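Local coordinates for protein hydrogenase maturation factor (Thermoanaerobacter tengcongensis, PDB 3VTH) that probably catalyses the ATP-dependent transfer of a carbamoyl group from carbamoyl phosphate to the C-terminal cysteine of HypE during [NiFe]-hydrogenase maturation, at residues A[504-509]-A[702-707]; A[533-538]-A[593-598]; A[600-605]-A[618-623]. One frame throughout, in Å; residues are numbered along the deposited sequence.

Contact 1: A[504-509]-A[702-707]; sequences IAYDGT and GSFQNR. With FE (Fe (III) ion), chain I; AP2 (phosphomethylphosphonic acid adenosyl ester), chain H.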
loop_
_atom_site.group_PDB
_atom_site.type_symbol
_atom_site.label_atom_id
_atom_site.label_comp_id
_atom_site.label_asym_id
_atom_site.label_seq_id
_atom_site.Cartn_x
_atom_site.Cartn_y
_atom_site.Cartn_z
ATOM N N ILE A 504 18.857 8.376 5.167
ATOM C CA ILE A 504 19.354 8.075 3.825
ATOM C C ILE A 504 18.126 8.012 2.902
ATOM O O ILE A 504 17.327 7.087 2.976
ATOM C CB ILE A 504 20.168 6.762 3.834
ATOM C CG1 ILE A 504 21.372 6.942 4.790
ATOM C CG2 ILE A 504 20.593 6.379 2.411
ATOM C CD1 ILE A 504 22.153 5.717 5.107
ATOM N N ALA A 505 17.961 9.037 2.082
ATOM C CA ALA A 505 16.779 9.181 1.266
ATOM C C ALA A 505 17.192 9.046 -0.199
ATOM O O ALA A 505 17.765 9.972 -0.791
ATOM C CB ALA A 505 16.130 10.518 1.529
ATOM N N TYR A 506 16.931 7.875 -0.769
ATOM C CA TYR A 506 17.355 7.594 -2.147
ATOM C C TYR A 506 16.093 7.397 -2.979
ATOM O O TYR A 506 15.257 6.567 -2.647
ATOM C CB TYR A 506 18.249 6.340 -2.222
ATOM C CG TYR A 506 19.670 6.495 -1.686
ATOM C CD1 TYR A 506 20.167 7.746 -1.284
ATOM C CD2 TYR A 506 20.531 5.396 -1.640
ATOM C CE1 TYR A 506 21.487 7.906 -0.847
ATOM C CE2 TYR A 506 21.853 5.529 -1.192
ATOM C CZ TYR A 506 22.318 6.791 -0.792
ATOM O OH TYR A 506 23.608 6.926 -0.349
ATOM N N ASP A 507 15.938 8.183 -4.035
ATOM C CA ASP A 507 14.788 8.026 -4.946
ATOM C C ASP A 507 15.078 8.628 -6.316
ATOM O O ASP A 507 16.240 8.906 -6.626
ATOM C CB ASP A 507 13.455 8.536 -4.334
ATOM C CG ASP A 507 13.404 10.050 -4.104
ATOM O OD1 ASP A 507 14.297 10.824 -4.549
ATOM O OD2 ASP A 507 12.429 10.488 -3.447
ATOM N N GLY A 508 14.040 8.798 -7.141
ATOM C CA GLY A 508 14.199 9.358 -8.487
ATOM C C GLY A 508 14.241 10.880 -8.561
ATOM O O GLY A 508 15.205 11.474 -9.082
ATOM N N THR A 509 13.181 11.535 -8.086
ATOM C CA THR A 509 13.111 12.987 -8.161
ATOM C C THR A 509 12.307 13.545 -7.016
ATOM O O THR A 509 11.171 13.151 -6.791
ATOM C CB THR A 509 12.407 13.500 -9.456
ATOM O OG1 THR A 509 11.142 12.835 -9.604
ATOM C CG2 THR A 509 13.239 13.229 -10.681
ATOM N N GLY A 702 12.071 5.796 -2.737
ATOM C CA GLY A 702 11.704 4.711 -3.653
ATOM C C GLY A 702 12.842 3.811 -4.123
ATOM O O GLY A 702 12.585 2.684 -4.516
ATOM N N SER A 703 14.092 4.274 -4.084
ATOM C CA SER A 703 15.215 3.374 -4.439
ATOM C C SER A 703 15.302 2.188 -3.466
ATOM O O SER A 703 15.830 1.141 -3.801
ATOM C CB SER A 703 16.565 4.107 -4.461
ATOM O OG SER A 703 16.594 5.174 -5.389
ATOM N N PHE A 704 14.778 2.347 -2.252
ATOM C CA PHE A 704 14.802 1.220 -1.308
ATOM C C PHE A 704 13.731 0.143 -1.524
ATOM O O PHE A 704 13.670 -0.845 -0.788
ATOM C CB PHE A 704 14.917 1.710 0.131
ATOM C CG PHE A 704 16.272 2.233 0.451
ATOM C CD1 PHE A 704 17.365 1.356 0.513
ATOM C CD2 PHE A 704 16.491 3.593 0.630
ATOM C CE1 PHE A 704 18.657 1.832 0.800
ATOM C CE2 PHE A 704 17.779 4.080 0.903
ATOM C CZ PHE A 704 18.863 3.208 0.980
ATOM N N GLN A 705 12.946 0.299 -2.583
ATOM C CA GLN A 705 12.208 -0.828 -3.155
ATOM C C GLN A 705 13.145 -1.898 -3.739
ATOM O O GLN A 705 12.736 -3.041 -3.952
ATOM C CB GLN A 705 11.258 -0.342 -4.242
ATOM C CG GLN A 705 10.108 0.530 -3.709
ATOM C CD GLN A 705 9.363 1.204 -4.828
ATOM O OE1 GLN A 705 9.918 2.053 -5.541
ATOM N NE2 GLN A 705 8.103 0.841 -4.997
ATOM N N ASN A 706 14.394 -1.522 -3.990
ATOM C CA ASN A 706 15.421 -2.475 -4.416
ATOM C C ASN A 706 15.747 -3.381 -3.223
ATOM O O ASN A 706 16.264 -2.903 -2.192
ATOM C CB ASN A 706 16.657 -1.691 -4.881
ATOM C CG ASN A 706 17.723 -2.568 -5.496
ATOM O OD1 ASN A 706 18.211 -3.502 -4.872
ATOM N ND2 ASN A 706 18.085 -2.269 -6.736
ATOM N N ARG A 707 15.418 -4.668 -3.347
ATOM C CA ARG A 707 15.561 -5.620 -2.241
ATOM C C ARG A 707 17.023 -5.757 -1.766
ATOM O O ARG A 707 17.297 -5.842 -0.570
ATOM C CB ARG A 707 15.016 -7.006 -2.639
ATOM C CG ARG A 707 13.521 -7.032 -2.964
ATOM C CD ARG A 707 13.075 -8.413 -3.481
ATOM N NE ARG A 707 13.404 -9.454 -2.505
ATOM C CZ ARG A 707 12.573 -9.898 -1.557
ATOM N NH1 ARG A 707 11.338 -9.414 -1.451
ATOM N NH2 ARG A 707 12.988 -10.831 -0.706
HETATM FE FE FE I . 10.341 10.170 -3.411
HETATM P PB AP2 H . 10.166 10.268 -6.662
HETATM O O1B AP2 H . 11.418 9.719 -7.299
HETATM O O2B AP2 H . 10.302 10.792 -5.265
HETATM O O3B AP2 H . 9.399 11.161 -7.604
HETATM C C3A AP2 H . 9.123 8.792 -6.525
HETATM P PA AP2 H . 9.713 7.534 -5.355
HETATM O O1A AP2 H . 8.510 6.603 -5.310
HETATM O O2A AP2 H . 10.303 8.049 -4.065
HETATM O "O5'" AP2 H . 10.942 6.812 -6.121
HETATM C "C5'" AP2 H . 10.633 6.012 -7.256
HETATM C "C4'" AP2 H . 11.951 5.792 -7.962
HETATM O "O4'" AP2 H . 12.742 4.862 -7.220
HETATM C "C3'" AP2 H . 11.782 5.163 -9.331
HETATM O "O3'" AP2 H . 11.397 6.145 -10.298
HETATM C "C2'" AP2 H . 13.174 4.601 -9.539
HETATM O "O2'" AP2 H . 13.991 5.681 -10.006
HETATM C "C1'" AP2 H . 13.595 4.156 -8.131
HETATM N N9 AP2 H . 13.412 2.678 -8.066
HETATM C C8 AP2 H . 12.253 1.979 -8.158
HETATM N N7 AP2 H . 12.468 0.637 -8.111
HETATM C C5 AP2 H . 13.797 0.453 -7.983
HETATM C C6 AP2 H . 14.710 -0.713 -7.880
HETATM N N6 AP2 H . 14.236 -1.984 -7.890
HETATM N N1 AP2 H . 16.044 -0.456 -7.778
HETATM C C2 AP2 H . 16.543 0.798 -7.743
HETATM N N3 AP2 H . 15.769 1.901 -7.847
HETATM C C4 AP2 H . 14.416 1.791 -7.966
#

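Contact 2: A[533-538]-A[593-598]; sequences IAHLKY and YVSSMG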
loop_
_atom_site.group_PDB
_atom_site.type_symbol
_atom_site.label_atom_id
_atom_site.label_comp_id
_atom_site.label_asym_id
_atom_site.label_seq_id
_atom_site.Cartn_x
_atom_site.Cartn_y
_atom_site.Cartn_z
ATOM N N ILE A 533 23.665 16.585 4.540
ATOM C CA ILE A 533 25.057 16.297 4.884
ATOM C C ILE A 533 25.845 15.840 3.664
ATOM O O ILE A 533 27.026 16.164 3.524
ATOM C CB ILE A 533 25.155 15.222 5.989
ATOM C CG1 ILE A 533 24.313 15.627 7.209
ATOM C CG2 ILE A 533 26.624 14.957 6.387
ATOM C CD1 ILE A 533 24.802 16.898 7.906
ATOM N N ALA A 534 25.192 15.076 2.791
ATOM C CA ALA A 534 25.887 14.468 1.644
ATOM C C ALA A 534 24.921 14.267 0.483
ATOM O O ALA A 534 23.721 14.133 0.688
ATOM C CB ALA A 534 26.544 13.119 2.041
ATOM N N HIS A 535 25.457 14.284 -0.733
ATOM C CA HIS A 535 24.660 14.056 -1.934
ATOM C C HIS A 535 25.568 13.652 -3.088
ATOM O O HIS A 535 26.778 13.644 -2.938
ATOM C CB HIS A 535 23.837 15.306 -2.284
ATOM C CG HIS A 535 24.656 16.515 -2.626
ATOM N ND1 HIS A 535 25.013 16.826 -3.921
ATOM C CD2 HIS A 535 25.136 17.524 -1.852
ATOM C CE1 HIS A 535 25.702 17.956 -3.928
ATOM N NE2 HIS A 535 25.789 18.402 -2.688
ATOM N N LEU A 536 24.984 13.304 -4.224
ATOM C CA LEU A 536 25.759 13.023 -5.441
ATOM C C LEU A 536 26.074 14.313 -6.193
ATOM O O LEU A 536 25.266 15.240 -6.165
ATOM C CB LEU A 536 24.996 12.051 -6.347
ATOM C CG LEU A 536 24.849 10.612 -5.845
ATOM C CD1 LEU A 536 24.090 9.739 -6.876
ATOM C CD2 LEU A 536 26.212 9.982 -5.513
ATOM N N LYS A 537 27.249 14.386 -6.838
ATOM C CA LYS A 537 27.632 15.575 -7.602
ATOM C C LYS A 537 26.584 15.828 -8.681
ATOM O O LYS A 537 26.258 14.927 -9.458
ATOM C CB LYS A 537 29.035 15.437 -8.231
ATOM C CG LYS A 537 29.539 16.733 -8.897
ATOM C CD LYS A 537 30.888 16.523 -9.621
ATOM C CE LYS A 537 31.424 17.850 -10.199
ATOM N NZ LYS A 537 32.686 17.581 -10.970
ATOM N N TYR A 538 26.024 17.039 -8.686
ATOM C CA TYR A 538 24.950 17.407 -9.621
ATOM C C TYR A 538 25.316 17.161 -11.086
ATOM O O TYR A 538 26.387 17.570 -11.519
ATOM C CB TYR A 538 24.599 18.887 -9.450
ATOM C CG TYR A 538 23.781 19.164 -8.220
ATOM C CD1 TYR A 538 22.570 18.509 -8.016
ATOM C CD2 TYR A 538 24.200 20.101 -7.272
ATOM C CE1 TYR A 538 21.795 18.758 -6.887
ATOM C CE2 TYR A 538 23.429 20.363 -6.145
ATOM C CZ TYR A 538 22.224 19.671 -5.968
ATOM O OH TYR A 538 21.427 19.899 -4.879
ATOM N N TYR A 593 19.380 20.195 -12.886
ATOM C CA TYR A 593 20.543 19.565 -12.278
ATOM C C TYR A 593 20.082 18.620 -11.197
ATOM O O TYR A 593 19.198 18.972 -10.392
ATOM C CB TYR A 593 21.504 20.618 -11.734
ATOM C CG TYR A 593 22.182 21.364 -12.852
ATOM C CD1 TYR A 593 23.366 20.892 -13.416
ATOM C CD2 TYR A 593 21.613 22.524 -13.382
ATOM C CE1 TYR A 593 23.989 21.590 -14.468
ATOM C CE2 TYR A 593 22.218 23.208 -14.427
ATOM C CZ TYR A 593 23.395 22.737 -14.961
ATOM O OH TYR A 593 23.977 23.445 -15.991
ATOM N N VAL A 594 20.652 17.410 -11.194
ATOM C CA VAL A 594 20.099 16.326 -10.365
ATOM C C VAL A 594 21.136 15.611 -9.520
ATOM O O VAL A 594 22.264 15.340 -9.970
ATOM C CB VAL A 594 19.325 15.259 -11.211
ATOM C CG1 VAL A 594 18.375 15.936 -12.180
ATOM C CG2 VAL A 594 20.325 14.343 -11.997
ATOM N N SER A 595 20.738 15.321 -8.290
ATOM C CA SER A 595 21.442 14.386 -7.400
ATOM C C SER A 595 20.390 13.326 -7.158
ATOM O O SER A 595 19.414 13.567 -6.445
ATOM C CB SER A 595 21.817 15.073 -6.075
ATOM O OG SER A 595 22.132 14.132 -5.047
ATOM N N SER A 596 20.531 12.165 -7.783
ATOM C CA SER A 596 19.408 11.226 -7.800
ATOM C C SER A 596 19.883 9.793 -7.957
ATOM O O SER A 596 20.564 9.469 -8.922
ATOM C CB SER A 596 18.457 11.576 -8.951
ATOM O OG SER A 596 17.537 10.515 -9.211
ATOM N N MET A 597 19.485 8.936 -7.017
ATOM C CA MET A 597 19.808 7.507 -7.110
ATOM C C MET A 597 19.055 6.853 -8.265
ATOM O O MET A 597 19.587 5.990 -8.964
ATOM C CB MET A 597 19.535 6.791 -5.774
ATOM C CG MET A 597 20.076 5.329 -5.707
ATOM S SD MET A 597 21.839 5.178 -6.094
ATOM C CE MET A 597 22.579 6.243 -4.837
ATOM N N GLY A 598 17.821 7.288 -8.492
ATOM C CA GLY A 598 17.035 6.783 -9.638
ATOM C C GLY A 598 17.685 7.057 -10.991
ATOM O O GLY A 598 17.771 6.160 -11.844
HETATM O O HOH W 1 24.050 13.166 -9.743
#

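Contact 3: A[600-605]-A[618-623]; sequences FFDAVA and GQAAME. With AP2 (phosphomethylphosphonic acid adenosyl ester), chain H.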
loop_
_atom_site.group_PDB
_atom_site.type_symbol
_atom_site.label_atom_id
_atom_site.label_comp_id
_atom_site.label_asym_id
_atom_site.label_seq_id
_atom_site.Cartn_x
_atom_site.Cartn_y
_atom_site.Cartn_z
ATOM N N PHE A 600 20.855 7.802 -11.436
ATOM C CA PHE A 600 22.122 7.040 -11.414
ATOM C C PHE A 600 21.875 5.623 -11.955
ATOM O O PHE A 600 22.579 5.161 -12.879
ATOM C CB PHE A 600 22.722 7.016 -9.991
ATOM C CG PHE A 600 24.199 6.659 -9.910
ATOM C CD1 PHE A 600 24.963 6.366 -11.044
ATOM C CD2 PHE A 600 24.814 6.569 -8.653
ATOM C CE1 PHE A 600 26.332 6.028 -10.936
ATOM C CE2 PHE A 600 26.177 6.222 -8.537
ATOM C CZ PHE A 600 26.936 5.948 -9.688
ATOM N N PHE A 601 20.861 4.947 -11.413
ATOM C CA PHE A 601 20.460 3.633 -11.927
ATOM C C PHE A 601 20.135 3.670 -13.421
ATOM O O PHE A 601 20.599 2.807 -14.167
ATOM C CB PHE A 601 19.267 3.056 -11.143
ATOM C CG PHE A 601 19.678 2.176 -9.993
ATOM C CD1 PHE A 601 19.443 0.799 -10.040
ATOM C CD2 PHE A 601 20.299 2.720 -8.865
ATOM C CE1 PHE A 601 19.820 -0.031 -8.964
ATOM C CE2 PHE A 601 20.678 1.899 -7.785
ATOM C CZ PHE A 601 20.447 0.520 -7.845
ATOM N N ASP A 602 19.370 4.676 -13.860
ATOM C CA ASP A 602 19.017 4.776 -15.295
ATOM C C ASP A 602 20.255 4.971 -16.177
ATOM O O ASP A 602 20.348 4.389 -17.263
ATOM C CB ASP A 602 18.018 5.905 -15.556
ATOM C CG ASP A 602 16.607 5.573 -15.069
ATOM O OD1 ASP A 602 16.335 4.400 -14.719
ATOM O OD2 ASP A 602 15.778 6.508 -15.023
ATOM N N ALA A 603 21.201 5.789 -15.707
ATOM C CA ALA A 603 22.466 6.006 -16.432
ATOM C C ALA A 603 23.255 4.697 -16.627
ATOM O O ALA A 603 23.779 4.412 -17.721
ATOM C CB ALA A 603 23.328 7.061 -15.710
ATOM N N VAL A 604 23.366 3.910 -15.559
ATOM C CA VAL A 604 24.018 2.593 -15.632
ATOM C C VAL A 604 23.301 1.667 -16.605
ATOM O O VAL A 604 23.944 1.038 -17.457
ATOM C CB VAL A 604 24.099 1.903 -14.242
ATOM C CG1 VAL A 604 24.654 0.467 -14.368
ATOM C CG2 VAL A 604 24.946 2.747 -13.285
ATOM N N ALA A 605 21.975 1.582 -16.495
ATOM C CA ALA A 605 21.207 0.662 -17.355
ATOM C C ALA A 605 21.405 0.986 -18.851
ATOM O O ALA A 605 21.590 0.076 -19.673
ATOM C CB ALA A 605 19.730 0.671 -16.988
ATOM N N GLY A 618 11.179 3.900 -13.595
ATOM C CA GLY A 618 11.769 2.894 -12.719
ATOM C C GLY A 618 11.980 1.546 -13.388
ATOM O O GLY A 618 12.641 0.676 -12.830
ATOM N N GLN A 619 11.406 1.366 -14.575
ATOM C CA GLN A 619 11.526 0.099 -15.294
ATOM C C GLN A 619 12.976 -0.339 -15.427
ATOM O O GLN A 619 13.309 -1.494 -15.159
ATOM C CB GLN A 619 10.872 0.176 -16.675
ATOM C CG GLN A 619 11.030 -1.108 -17.512
ATOM C CD GLN A 619 10.310 -1.055 -18.843
ATOM O OE1 GLN A 619 9.933 -2.092 -19.400
ATOM N NE2 GLN A 619 10.136 0.138 -19.377
ATOM N N ALA A 620 13.836 0.592 -15.828
ATOM C CA ALA A 620 15.236 0.258 -16.068
ATOM C C ALA A 620 15.917 -0.128 -14.754
ATOM O O ALA A 620 16.720 -1.039 -14.724
ATOM C CB ALA A 620 15.970 1.426 -16.744
ATOM N N ALA A 621 15.553 0.523 -13.658
ATOM C CA ALA A 621 16.167 0.155 -12.370
ATOM C C ALA A 621 15.744 -1.245 -11.897
ATOM O O ALA A 621 16.553 -1.995 -11.349
ATOM C CB ALA A 621 15.902 1.223 -11.305
ATOM N N MET A 622 14.488 -1.601 -12.148
ATOM C CA MET A 622 13.970 -2.931 -11.845
ATOM C C MET A 622 14.663 -4.013 -12.662
ATOM O O MET A 622 14.993 -5.073 -12.143
ATOM C CB MET A 622 12.447 -2.972 -12.083
ATOM C CG MET A 622 11.680 -2.072 -11.100
ATOM S SD MET A 622 9.931 -1.882 -11.549
ATOM C CE MET A 622 9.336 -3.521 -11.134
ATOM N N GLU A 623 14.893 -3.743 -13.943
ATOM C CA GLU A 623 15.543 -4.740 -14.791
ATOM C C GLU A 623 17.002 -4.944 -14.389
ATOM O O GLU A 623 17.485 -6.072 -14.355
ATOM C CB GLU A 623 15.415 -4.371 -16.266
ATOM C CG GLU A 623 13.954 -4.419 -16.765
ATOM C CD GLU A 623 13.830 -4.181 -18.261
ATOM O OE1 GLU A 623 14.873 -4.177 -18.965
ATOM O OE2 GLU A 623 12.690 -4.009 -18.737
HETATM P PB AP2 H . 10.166 10.268 -6.662
HETATM O O1B AP2 H . 11.418 9.719 -7.299
HETATM O O2B AP2 H . 10.302 10.792 -5.265
HETATM O O3B AP2 H . 9.399 11.161 -7.604
HETATM C C3A AP2 H . 9.123 8.792 -6.525
HETATM P PA AP2 H . 9.713 7.534 -5.355
HETATM O O1A AP2 H . 8.510 6.603 -5.310
HETATM O O2A AP2 H . 10.303 8.049 -4.065
HETATM O "O5'" AP2 H . 10.942 6.812 -6.121
HETATM C "C5'" AP2 H . 10.633 6.012 -7.256
HETATM C "C4'" AP2 H . 11.951 5.792 -7.962
HETATM O "O4'" AP2 H . 12.742 4.862 -7.220
HETATM C "C3'" AP2 H . 11.782 5.163 -9.331
HETATM O "O3'" AP2 H . 11.397 6.145 -10.298
HETATM C "C2'" AP2 H . 13.174 4.601 -9.539
HETATM O "O2'" AP2 H . 13.991 5.681 -10.006
HETATM C "C1'" AP2 H . 13.595 4.156 -8.131
HETATM N N9 AP2 H . 13.412 2.678 -8.066
HETATM C C8 AP2 H . 12.253 1.979 -8.158
HETATM N N7 AP2 H . 12.468 0.637 -8.111
HETATM C C5 AP2 H . 13.797 0.453 -7.983
HETATM C C6 AP2 H . 14.710 -0.713 -7.880
HETATM N N6 AP2 H . 14.236 -1.984 -7.890
HETATM N N1 AP2 H . 16.044 -0.456 -7.778
HETATM C C2 AP2 H . 16.543 0.798 -7.743
HETATM N N3 AP2 H . 15.769 1.901 -7.847
HETATM C C4 AP2 H . 14.416 1.791 -7.966
HETATM O O HOH W 2 13.823 3.536 -15.593
#

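Contact 1: A[504-509]-A[702-707]
The rings of Y506 and F704 lie almost parallel, their planes only 9° apart, but they are slid past one another. With centroids 5.6 Å apart they barely overlap, and the touch is at Y506 CD2 and F704 CZ, 3.8 Å from each other. I504 ties the two rings together: its CG2 sits over the centre of the Y506 ring and also comes within 3.9 Å of F704 CZ. Y506 OH and T681 OG1 of helix 666-692 share a hydrogen bond. One backbone bond crosses beside the rings: S703 N donates to Y506 O at 2.9 Å, while the CB atoms of these two residues pack together. One residue on, D507 reaches the metal. Its chi1 of 67° swings CG away from segment 702-707 toward the iron, which OD2 binds at 2.1 Å, while OD1 is hydrogen-bonded to H484 NE2. H483, H487 and D734 complete the protein ligands, and AP2 adds O2A and O2B. T509 N grips O1B of AP2 at 2.7 Å, and G702 N donates to O2A. N706 ND2, also hydrogen-bonded to H674, donates to adenine N1 at 2.9 Å. G702 packs against the nucleotide so closely that a side chain there would strike O5'. A strand end and a neighbouring loop closing on metal-bound phosphates is the nucleotide site of the actin-like ATPase fold, here in its Kae1-like form with iron.

Contact 2: A[533-538]-A[593-598]
S595 OG accepts the backbone N-H of L536 at 3.1 Å with an N-H...O angle of 145°, so a side chain supplies the hydrogen bond between the two segments. Its OG is anti to the backbone N (chi1 163°), which carries it across to L536 N and to within 3.5 Å of H535 CB. H535 ND1 in turn donates to L536 O from well above the carbonyl plane, at 2.8 Å. On the other flank Y538 turns the edge of its ring to the opposing backbone, V594 C lying in the ring plane at that edge, 3.6 Å from CD1, with CE1 against S595 CB. Y538 CA also makes a CH...O contact with V594 O at 3.4 Å. Strands 530-542 and 591-594 are antiparallel neighbours in the sheet of the Kae1-like domain, and here a water bridges them, donating to K537 O and V594 O at 2.8 Å each. L536 CD1 approaches M597 CE, 4.3 Å away, where helix 597-607 starts. A second shell fixes these groups: S595 OG is also hydrogen-bonded to E521, and Y538 OH to D514 and R532. Beyond them S596 OG caps the new helix at R599 N and bonds to G508 O.

Contact 3: A[600-605]-A[618-623]
F601 and A605 press against two alanines of the next helix, A621 and A620. The short segments of helices 597-607 and 619-626 run at 68° to each other, their axes 8.5 Å apart at closest approach. In this apolar part F601 CD1 meets A621 CB at 3.8 Å, and A605 CB packs on A620 CB. The adenine turns its C2 edge to one face of the F601 ring, C2 standing above the plane and displaced toward the rim; the two planes are steeply inclined. A621 CB supports the base at N3, 3.5 Å away. An alanine in place of F601 would probably leave adenine C2 without the ring face it meets and open a gap beside A621 CB. The D602 flank is just as close, with OD1 3.6 Å from A620 CB, but polar and hydrated. No direct hydrogen bond joins the two segments; a water bridges them, donating to D602 OD1 at 2.8 Å and accepting from A620 N and, weakly, G618 N. D602 OD2 forms a salt bridge with R599. Two crossing helices, one setting a ring at the C2 edge of the base and the other an alanine methyl under its flat side, form part of the adenine pocket of this Kae1-like, actin-like domain.

Overall arrangement
Contacts 1 and 3 are buried and share the nucleotide: contact 1 holds the phosphates and iron and one edge of the adenine, whereas contact 3 lines the base with apolar groups. Contact 2 is only partly buried and joins its segments through a serine, a tyrosine edge and a water; it reaches the nucleotide through G598 at its end. Contacts 1 and 2 lie on the same sheet and meet directly, where D507 O probably accepts from G598 N. Contacts 2 and 3 both use helix 597-607, and L536 CD1 packs on F600 CD2 between them. N706 ND2, from contact 1, also lies against F601 of contact 3. The helix thus links the sheet margin to the adenine pocket.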